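Local atomic coordinates of PA-I Galactophilic Lectin (Enterobacter cloacae, PDB entry 6YGQ), a protein that probably binds galactose-type sugars through a bound calcium ion, as the related bacterial lectins PA-IL and PllA do. Residues A[51-55]-A[99-103]; A[68-73]-A[83-88]. One frame throughout, in Å; residues are numbered along the deposited sequence.

Interactions 1 and 2 lie 11 Å apart, centre to centre, in an all-beta lectin domain, and both reach the sheet in which strands 49-59 and 67-69 are antiparallel neighbours. Along the chain interaction 2 is nested inside the loop that interaction 1 closes: 51-55 comes first, then 68-73 and 83-88, then 99-103. The two meet directly where Asn101 ND2 lies 2.8 Å from Gln71 OE1 and Gly100 N 3.0 Å from Leu88 O, both probable hydrogen bonds. Through Leu88 they tie strand 49-59 and the 99-103 turn to the sheet of strand 88-92. Both also touch the second subunit, and the Thr68 side chain of interaction 2 lies about 9 Å from the bound calcium ion.

Interaction 1: residues A[51-55]-A[99-103]; sequences TILAS and VGNHK
Ile52 and Lys103 form an antiparallel hydrogen-bonded pair that joins strand 49-59 to the start of strand 102-107. Ile52 N gives a nearly straight bond to Lys103 O (2.9 Å, 164°), and Lys103 N returns one to Ile52 O at 2.8 Å. Past the non-hydrogen-bonded pair Leu53-His102, Ala54 N reaches Asn101 O at 2.8 Å; this bond is more bent, 144° at the hydrogen, where the chain of 99-103 leaves strand geometry for a type II' turn from Val99 to His102. Gly100, with its positive phi, occupies the second position of that turn, and a weak His102 N to Val99 O bond closes it. The Ala54 methyl rests 3.8 Å from Gly100 O.

CA-H...O contacts supplement these bonds: His102 CA approaches Ile52 O at 3.1 Å, and Thr51 CA approaches Lys103 O at 3.3 Å.

The apolar contacts fall on both faces. On the face of Ile52, its CG2 meets Val99 CG1 at 3.8 Å, the two side chains crossing at about a right angle; in Val99 CG1 stands anti to the backbone N (chi1 172°), which brings this methyl to the isoleucine. Lys103 rises on the same face, and its chain leads away to a cation-pi contact with Trp106. On the other face Leu53 CD2 packs against His102 CB at 3.7 Å, while the imidazole is carried away from the strand, its NE2 making a weak bond to Ala54 O of the second subunit.

Asn101 ND2 bonds to Ala54 O of the second subunit as well as to Gln71, and Asn101 also packs on Asn101 of the second subunit. Because backbone groups make the pairing, the side-chain ends of Asn101 and His102 can take partners elsewhere, across the dimer interface included.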
# COMPACT_ATOMS: atom_id res chain seq x y z
N THR A 51 0.11 13.61 -3.30
CA THR A 51 -0.03 12.16 -3.29
C THR A 51 0.76 11.60 -2.12
O THR A 51 1.93 11.96 -1.93
CB THR A 51 0.44 11.54 -4.61
OG1 THR A 51 -0.49 11.85 -5.65
CG2 THR A 51 0.58 10.03 -4.47
N ILE A 52 0.12 10.74 -1.33
CA ILE A 52 0.75 10.09 -0.19
C ILE A 52 0.80 8.60 -0.46
O ILE A 52 -0.20 8.01 -0.88
CB ILE A 52 -0.00 10.39 1.12
CG1 ILE A 52 -0.19 11.90 1.30
CG2 ILE A 52 0.75 9.80 2.31
CD1 ILE A 52 -1.33 12.26 2.24
N LEU A 53 1.97 7.99 -0.24
CA LEU A 53 2.18 6.56 -0.45
C LEU A 53 2.83 5.96 0.79
O LEU A 53 3.71 6.58 1.39
CB LEU A 53 3.08 6.31 -1.66
CG LEU A 53 2.68 7.02 -2.95
CD1 LEU A 53 3.79 6.88 -3.98
CD2 LEU A 53 1.37 6.45 -3.47
N ALA A 54 2.41 4.75 1.16
CA ALA A 54 2.88 4.17 2.41
C ALA A 54 3.02 2.66 2.31
O ALA A 54 2.39 2.00 1.47
CB ALA A 54 1.93 4.52 3.57
N SER A 55 3.85 2.12 3.20
CA SER A 55 4.08 0.69 3.31
C SER A 55 4.60 0.41 4.72
O SER A 55 5.07 1.32 5.41
CB SER A 55 5.07 0.18 2.26
OG SER A 55 6.35 0.76 2.45
N VAL A 99 -5.86 7.61 4.88
CA VAL A 99 -4.82 7.54 3.85
C VAL A 99 -4.66 6.10 3.37
O VAL A 99 -4.74 5.84 2.16
CB VAL A 99 -3.48 8.09 4.38
CG1 VAL A 99 -2.36 7.84 3.37
CG2 VAL A 99 -3.60 9.58 4.69
N GLY A 100 -4.41 5.17 4.29
CA GLY A 100 -4.20 3.80 3.86
C GLY A 100 -2.87 3.64 3.15
O GLY A 100 -1.89 4.34 3.43
N ASN A 101 -2.83 2.69 2.21
CA ASN A 101 -1.62 2.47 1.43
C ASN A 101 -1.29 3.67 0.55
O ASN A 101 -0.12 3.90 0.23
CB ASN A 101 -1.77 1.25 0.52
CG ASN A 101 -1.88 -0.05 1.27
OD1 ASN A 101 -1.65 -0.12 2.48
ND2 ASN A 101 -2.25 -1.12 0.56
N HIS A 102 -2.30 4.40 0.10
CA HIS A 102 -2.06 5.47 -0.85
C HIS A 102 -3.27 6.39 -0.91
O HIS A 102 -4.42 5.93 -0.86
CB HIS A 102 -1.75 4.91 -2.25
CG HIS A 102 -2.68 3.82 -2.69
ND1 HIS A 102 -3.93 4.07 -3.22
CD2 HIS A 102 -2.54 2.47 -2.69
CE1 HIS A 102 -4.52 2.93 -3.52
NE2 HIS A 102 -3.70 1.94 -3.21
N LYS A 103 -3.00 7.68 -1.02
CA LYS A 103 -4.00 8.70 -1.32
C LYS A 103 -3.50 9.46 -2.54
O LYS A 103 -2.58 10.28 -2.42
CB LYS A 103 -4.24 9.62 -0.14
CG LYS A 103 -5.62 10.24 -0.15
CD LYS A 103 -5.83 11.17 1.03
CE LYS A 103 -7.24 11.05 1.59
NZ LYS A 103 -8.30 11.35 0.59

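Interaction 2: residues A[68-73]-A[83-88]; sequences TAPQGR and LRNPSL
Arg73 and Arg84 lie across one another obliquely with their guanidinium planes 25° apart: Arg84 CD sits 3.2 Å above one face of the Arg73 group, toward its rim. The like charges are close, Arg73 NH2 being 3.2 Å from Arg84 NE, but Glu79 forms a salt bridge with Arg73 NH1, and would probably offset the repulsion. Water 3, in the plane of the Arg84 guanidinium, joins Arg84 NH1 to Arg73 O; Arg84 NH1 also bonds to Thr80 O.

Leu83 crosses Gln71 at about a right angle, its CD2 methyl 3.5 Å from Gln71 CD; besides meeting Asn101, the amide bonds through NE2 to Gly56 O of the second subunit. Ser87 points its OG between Gly72 CA and Thr68 CB, 3.3 Å from each.

Pro70 O accepts two backbone bonds, from Leu88 N (3.3 Å, in the carbonyl plane, on a lone pair) and from Ser87 N (3.0 Å, from above that plane). Water 2 bridges Arg73 N and Asn85 O.

The type I turn from Ala69 to Gly72, linking strands 67-69 and 72-73, is thereby packed against the loop entering strand 88-92, with Phe132 of strand 129-139 and Phe118 of strand 112-118 lining Thr68 and Ser87.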
# COMPACT_ATOMS: atom_id res chain seq x y z
N THR A 68 -1.09 -4.83 11.55
CA THR A 68 -1.70 -3.90 10.61
C THR A 68 -0.72 -3.53 9.51
O THR A 68 0.50 -3.58 9.71
CB THR A 68 -2.17 -2.59 11.29
OG1 THR A 68 -1.03 -1.75 11.54
CG2 THR A 68 -2.89 -2.87 12.59
N ALA A 69 -1.24 -3.17 8.36
CA ALA A 69 -0.54 -2.47 7.29
C ALA A 69 -1.15 -1.08 7.19
O ALA A 69 -2.12 -0.76 7.89
CB ALA A 69 -0.69 -3.24 5.97
N PRO A 70 -0.59 -0.20 6.35
CA PRO A 70 -1.25 1.11 6.17
C PRO A 70 -2.74 0.97 5.87
O PRO A 70 -3.55 1.76 6.37
CB PRO A 70 -0.48 1.74 5.01
CG PRO A 70 0.90 1.13 5.13
CD PRO A 70 0.67 -0.29 5.58
N GLN A 71 -3.12 -0.05 5.11
CA GLN A 71 -4.51 -0.33 4.78
C GLN A 71 -5.31 -0.90 5.96
O GLN A 71 -6.44 -1.34 5.72
CB GLN A 71 -4.57 -1.31 3.60
CG GLN A 71 -3.81 -2.61 3.83
CD GLN A 71 -3.89 -3.54 2.64
OE1 GLN A 71 -3.99 -3.10 1.49
NE2 GLN A 71 -3.84 -4.84 2.90
N GLY A 72 -4.83 -0.94 7.19
CA GLY A 72 -5.64 -1.36 8.32
C GLY A 72 -5.22 -2.72 8.85
O GLY A 72 -4.21 -3.30 8.46
N ARG A 73 -6.03 -3.22 9.78
CA ARG A 73 -5.72 -4.45 10.49
C ARG A 73 -5.96 -5.66 9.60
O ARG A 73 -6.77 -5.64 8.67
CB ARG A 73 -6.54 -4.56 11.77
CG ARG A 73 -8.03 -4.89 11.58
CD ARG A 73 -8.65 -5.24 12.93
NE ARG A 73 -10.10 -5.44 12.91
CZ ARG A 73 -10.70 -6.52 12.41
NH1 ARG A 73 -9.99 -7.50 11.88
NH2 ARG A 73 -12.02 -6.61 12.45
N LEU A 83 -10.82 -5.07 3.39
CA LEU A 83 -10.18 -3.96 4.08
C LEU A 83 -11.11 -3.40 5.14
O LEU A 83 -12.32 -3.31 4.94
CB LEU A 83 -9.79 -2.86 3.10
CG LEU A 83 -8.72 -3.20 2.06
CD1 LEU A 83 -8.50 -1.99 1.16
CD2 LEU A 83 -7.42 -3.62 2.73
N ARG A 84 -10.54 -3.02 6.28
CA ARG A 84 -11.28 -2.35 7.32
C ARG A 84 -10.77 -0.92 7.44
O ARG A 84 -10.29 -0.35 6.43
CB ARG A 84 -11.20 -3.20 8.59
CG ARG A 84 -12.05 -4.47 8.42
CD ARG A 84 -11.76 -5.59 9.41
NE ARG A 84 -12.79 -6.62 9.33
CZ ARG A 84 -12.75 -7.69 8.54
NH1 ARG A 84 -11.71 -7.91 7.75
NH2 ARG A 84 -13.76 -8.56 8.55
N ASN A 85 -10.88 -0.31 8.61
CA ASN A 85 -10.46 1.07 8.74
C ASN A 85 -8.96 1.20 8.49
O ASN A 85 -8.17 0.42 9.04
CB ASN A 85 -10.80 1.60 10.14
CG ASN A 85 -12.29 1.70 10.38
OD1 ASN A 85 -13.05 2.15 9.51
ND2 ASN A 85 -12.73 1.27 11.55
N PRO A 86 -8.52 2.16 7.67
CA PRO A 86 -7.07 2.33 7.45
C PRO A 86 -6.35 2.66 8.75
O PRO A 86 -6.86 3.39 9.60
CB PRO A 86 -6.99 3.48 6.45
CG PRO A 86 -8.29 4.21 6.58
CD PRO A 86 -9.31 3.14 6.90
N SER A 87 -5.13 2.12 8.88
CA SER A 87 -4.32 2.41 10.05
C SER A 87 -3.53 3.71 9.89
O SER A 87 -3.28 4.41 10.87
CB SER A 87 -3.36 1.25 10.33
OG SER A 87 -4.06 0.11 10.81
N LEU A 88 -3.12 4.04 8.66
CA LEU A 88 -2.44 5.29 8.40
C LEU A 88 -3.47 6.36 8.03
O LEU A 88 -4.27 6.17 7.11
CB LEU A 88 -1.42 5.15 7.27
CG LEU A 88 -0.70 6.45 6.90
CD1 LEU A 88 0.15 6.96 8.06
CD2 LEU A 88 0.15 6.26 5.65
O HOH W 1 -7.71 -3.83 6.73
O HOH W 2 -8.00 -1.42 10.90
O HOH W 3 -9.15 -6.67 7.48